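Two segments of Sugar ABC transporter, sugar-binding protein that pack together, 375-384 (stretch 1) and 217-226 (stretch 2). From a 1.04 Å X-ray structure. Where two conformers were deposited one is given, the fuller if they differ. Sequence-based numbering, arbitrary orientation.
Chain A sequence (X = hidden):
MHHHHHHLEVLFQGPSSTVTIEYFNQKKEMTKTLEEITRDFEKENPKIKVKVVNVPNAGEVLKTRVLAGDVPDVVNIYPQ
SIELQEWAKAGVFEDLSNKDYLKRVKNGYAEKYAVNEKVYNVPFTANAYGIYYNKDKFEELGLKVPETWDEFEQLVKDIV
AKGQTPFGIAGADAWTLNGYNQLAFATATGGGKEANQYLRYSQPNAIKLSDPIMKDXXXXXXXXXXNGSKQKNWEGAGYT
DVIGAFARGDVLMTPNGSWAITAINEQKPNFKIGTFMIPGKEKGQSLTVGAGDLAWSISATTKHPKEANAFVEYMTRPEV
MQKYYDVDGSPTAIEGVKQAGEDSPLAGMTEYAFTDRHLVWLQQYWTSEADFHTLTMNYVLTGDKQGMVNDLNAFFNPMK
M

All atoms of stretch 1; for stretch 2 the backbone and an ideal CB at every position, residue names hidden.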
# COMPACT_ATOMS: atom_id res chain seq x y z
N LEU A 375 8.34 -1.09 -17.14
CA LEU A 375 8.12 -0.09 -18.19
C LEU A 375 8.19 1.32 -17.61
O LEU A 375 8.61 2.26 -18.30
CB LEU A 375 6.83 -0.35 -18.94
CG LEU A 375 5.49 -0.17 -18.22
CD1 LEU A 375 5.00 1.28 -18.22
CD2 LEU A 375 4.41 -1.09 -18.80
N THR A 376 7.80 1.49 -16.35
CA THR A 376 7.84 2.77 -15.71
C THR A 376 9.27 3.25 -15.54
O THR A 376 9.66 4.36 -15.94
CB THR A 376 7.14 2.71 -14.34
OG1 THR A 376 5.74 2.36 -14.55
CG2 THR A 376 7.22 4.04 -13.60
N MET A 377 10.12 2.38 -14.94
CA MET A 377 11.51 2.78 -14.69
C MET A 377 12.25 2.90 -16.02
O MET A 377 13.13 3.76 -16.16
CB MET A 377 12.18 1.79 -13.76
CG MET A 377 13.57 2.24 -13.28
SD MET A 377 13.57 3.79 -12.38
CE MET A 377 12.95 3.25 -10.79
N ASN A 378 11.95 2.04 -16.99
CA ASN A 378 12.66 2.13 -18.29
C ASN A 378 12.34 3.43 -18.96
O ASN A 378 13.20 3.96 -19.67
CB ASN A 378 12.27 0.96 -19.19
CG ASN A 378 12.93 -0.33 -18.83
OD1 ASN A 378 13.71 -0.38 -17.88
ND2 ASN A 378 12.58 -1.44 -19.46
N TYR A 379 11.16 4.00 -18.77
CA TYR A 379 10.88 5.33 -19.29
C TYR A 379 11.73 6.38 -18.60
O TYR A 379 12.28 7.28 -19.23
CB TYR A 379 9.38 5.67 -19.21
CG TYR A 379 9.11 7.04 -19.79
CD1 TYR A 379 9.15 7.22 -21.17
CD2 TYR A 379 8.91 8.13 -19.01
CE1 TYR A 379 9.03 8.48 -21.74
CE2 TYR A 379 8.75 9.41 -19.53
CZ TYR A 379 8.83 9.57 -20.93
OH TYR A 379 8.75 10.80 -21.50
N VAL A 380 11.83 6.32 -17.28
CA VAL A 380 12.72 7.27 -16.57
C VAL A 380 14.14 7.15 -17.14
O VAL A 380 14.79 8.18 -17.35
CB VAL A 380 12.64 7.09 -15.08
CG1 VAL A 380 13.58 8.10 -14.36
CG2 VAL A 380 11.21 7.25 -14.58
N LEU A 381 14.61 5.93 -17.35
CA LEU A 381 15.95 5.68 -17.86
C LEU A 381 16.09 6.29 -19.30
O LEU A 381 17.06 6.96 -19.63
CB LEU A 381 16.23 4.18 -17.83
CG LEU A 381 16.54 3.62 -16.38
CD1 LEU A 381 16.36 2.10 -16.30
CD2 LEU A 381 17.96 3.98 -15.89
N THR A 382 15.16 6.06 -20.16
CA THR A 382 15.34 6.27 -21.64
C THR A 382 14.59 7.43 -22.25
O THR A 382 15.00 7.92 -23.28
CB THR A 382 14.94 5.04 -22.43
OG1 THR A 382 13.50 4.87 -22.41
CG2 THR A 382 15.64 3.76 -22.02
N GLY A 383 13.45 7.79 -21.66
CA GLY A 383 12.62 8.78 -22.25
C GLY A 383 11.90 8.33 -23.54
O GLY A 383 11.39 9.21 -24.26
N ASP A 384 11.86 7.05 -23.81
CA ASP A 384 11.27 6.56 -25.08
C ASP A 384 9.73 6.49 -24.92
O ASP A 384 9.20 5.53 -24.34
CB ASP A 384 11.89 5.24 -25.45
CG ASP A 384 11.36 4.71 -26.76
OD1 ASP A 384 10.44 5.27 -27.33
OD2 ASP A 384 11.93 3.65 -27.14
N UNK A 217 -0.10 11.32 -18.59
CA UNK A 217 0.78 10.37 -17.87
C UNK A 217 2.25 10.68 -18.16
O UNK A 217 3.07 10.66 -17.25
CB UNK A 217 0.46 8.93 -18.27
N UNK A 218 2.60 10.94 -19.42
CA UNK A 218 3.95 11.26 -19.79
C UNK A 218 4.40 12.54 -19.14
O UNK A 218 5.53 12.65 -18.67
CB UNK A 218 4.08 11.36 -21.31
N UNK A 219 3.52 13.56 -19.07
CA UNK A 219 3.83 14.80 -18.38
C UNK A 219 4.22 14.51 -16.93
O UNK A 219 5.25 15.02 -16.42
CB UNK A 219 2.64 15.76 -18.44
N UNK A 220 3.45 13.72 -16.24
CA UNK A 220 3.74 13.41 -14.81
C UNK A 220 5.05 12.61 -14.71
O UNK A 220 5.91 12.89 -13.86
CB UNK A 220 2.59 12.62 -14.18
N UNK A 221 5.23 11.60 -15.56
CA UNK A 221 6.48 10.85 -15.57
C UNK A 221 7.67 11.74 -15.88
O UNK A 221 8.78 11.52 -15.33
CB UNK A 221 6.41 9.71 -16.59
N UNK A 222 7.49 12.74 -16.75
CA UNK A 222 8.57 13.60 -17.13
C UNK A 222 9.07 14.49 -16.03
O UNK A 222 10.18 15.02 -16.12
CB UNK A 222 8.14 14.46 -18.32
N UNK A 223 8.31 14.64 -14.94
CA UNK A 223 8.85 15.35 -13.77
C UNK A 223 10.12 14.69 -13.28
O UNK A 223 11.05 15.33 -12.82
CB UNK A 223 7.82 15.40 -12.64
N UNK A 224 10.15 13.34 -13.37
CA UNK A 224 11.32 12.55 -12.96
C UNK A 224 12.45 12.55 -13.92
O UNK A 224 13.51 11.97 -13.66
CB UNK A 224 10.91 11.10 -12.71
N UNK A 225 12.27 13.21 -15.09
CA UNK A 225 13.23 13.28 -16.19
C UNK A 225 13.79 14.68 -16.35
O UNK A 225 14.61 14.91 -17.24
CB UNK A 225 12.58 12.83 -17.50
N UNK A 226 13.36 15.65 -15.53
CA UNK A 226 13.91 17.02 -15.63
C UNK A 226 15.44 16.90 -15.50
O UNK A 226 15.96 16.16 -14.65
CB UNK A 226 13.33 17.94 -14.56

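Stretch 1 presents the last turns of a helix, which crosses the helix of stretch 2 at 65°, and what it offers is mainly the side chains of Tyr379 and Val380 and the carbonyl groups at its C-terminal end.

Position 217 is helical, and its ideal CB has nothing of stretch 1 within 5.5 Å, so the contact places little restriction on it; it is Asp217.

At 218 CA-to-CB points sideways, with the ideal CB 4.7 Å from Tyr379 OH. A polar side chain could reach the hydroxyl, and an aliphatic one could lie beside the end of the ring. The residue is Ile218, whose CG2 comes to 3.6 Å from Tyr379 OH and 4.3 Å from Tyr379 CZ.

Positions 219 and 220 see nothing of stretch 1 and could hold almost any helix-compatible residue; they are Lys219 and Val220.

Position 221 points toward stretch 1, its ideal CB 3.8 Å from Tyr379 CE2. Beyond it lie the methyl groups of Thr376 and Val380, an apolar surface suited to leucine, isoleucine or methionine. Met221 fills it: with all three chi angles in m, its CE lies 3.5 Å from Val380 CG2 and 3.7 Å from Thr376 CG2, while its CB packs against the Tyr379 ring.

At 222 CA-to-CB again points sideways, but the ideal CB of 222 is 4.9 Å from Tyr379 OH, within range of a short acceptor such as aspartate or asparagine. Asp222 takes the role, its OD1 accepting a hydrogen bond from Tyr379 OH at 2.6 Å, near the plane of the ring.

Position 223 is out of reach, and is Ile223.

The CB of 224 points toward stretch 1, 4.3 Å from Val380 CG2, which favors an aliphatic side chain, though a small one would also fit. Leu224 adds a looser apolar contact, its CD1 4.2 Å from Val380 CG2.

Position 225 also points toward stretch 1, its ideal CB 5.2 Å from Val380 O. Carbonyls at a helix C-terminus lack further amide partners in the helix, so a long donor, arginine, lysine or glutamine, would suit. Arg225 lies along the helix end: NE donates to Val380 O at 2.9 Å, nearly linearly (165°), and CD sits 3.8 Å from Tyr379 CE2. One guanidinium face covers Gly383 N, where positive phi favors glycine and a CB would come within 2.6 Å of Arg225 NH1.

Position 226 leaves helical geometry and faces no part of stretch 1; it is Ile226.

Stretch 2 217-226: DIKVMDILRI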
# COMPACT_ATOMS: atom_id res chain seq x y z
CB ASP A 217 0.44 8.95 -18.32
CG ASP A 217 1.39 7.94 -17.73
OD1 ASP A 217 1.20 7.77 -16.45
OD2 ASP A 217 2.26 7.39 -18.38
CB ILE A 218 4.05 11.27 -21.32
CG1 ILE A 218 3.96 9.83 -21.84
CG2 ILE A 218 5.34 11.97 -21.77
CD1 ILE A 218 3.71 9.71 -23.33
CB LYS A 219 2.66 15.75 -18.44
CG LYS A 219 2.80 17.03 -17.67
CD LYS A 219 1.53 17.85 -17.71
CE LYS A 219 1.50 19.09 -16.86
NZ LYS A 219 2.45 20.10 -17.29
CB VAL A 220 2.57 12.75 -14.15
CG1 VAL A 220 2.91 12.42 -12.69
CG2 VAL A 220 1.33 13.63 -14.19
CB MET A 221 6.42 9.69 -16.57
CG MET A 221 5.54 8.53 -16.14
SD MET A 221 5.93 7.82 -14.54
CE MET A 221 7.70 7.52 -14.71
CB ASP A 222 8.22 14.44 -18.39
CG ASP A 222 8.39 13.68 -19.66
OD1 ASP A 222 9.07 12.64 -19.70
OD2 ASP A 222 7.88 14.17 -20.72
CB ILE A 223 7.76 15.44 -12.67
CG1 ILE A 223 6.58 16.27 -13.16
CG2 ILE A 223 8.32 15.99 -11.37
CD1 ILE A 223 5.33 16.23 -12.29
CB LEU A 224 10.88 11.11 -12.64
CG LEU A 224 9.76 10.94 -11.65
CD1 LEU A 224 9.53 9.44 -11.42
CD2 LEU A 224 10.02 11.69 -10.34
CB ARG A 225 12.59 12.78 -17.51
CG ARG A 225 12.07 11.36 -17.42
CD ARG A 225 12.27 10.57 -18.74
NE ARG A 225 13.64 10.21 -19.10
CZ ARG A 225 14.46 10.80 -19.97
NH1 ARG A 225 14.01 11.77 -20.74
NH2 ARG A 225 15.68 10.34 -20.12
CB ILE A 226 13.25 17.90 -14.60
CG1 ILE A 226 11.77 18.13 -15.01
CG2 ILE A 226 14.01 19.18 -14.34
CD1 ILE A 226 10.90 18.77 -13.91
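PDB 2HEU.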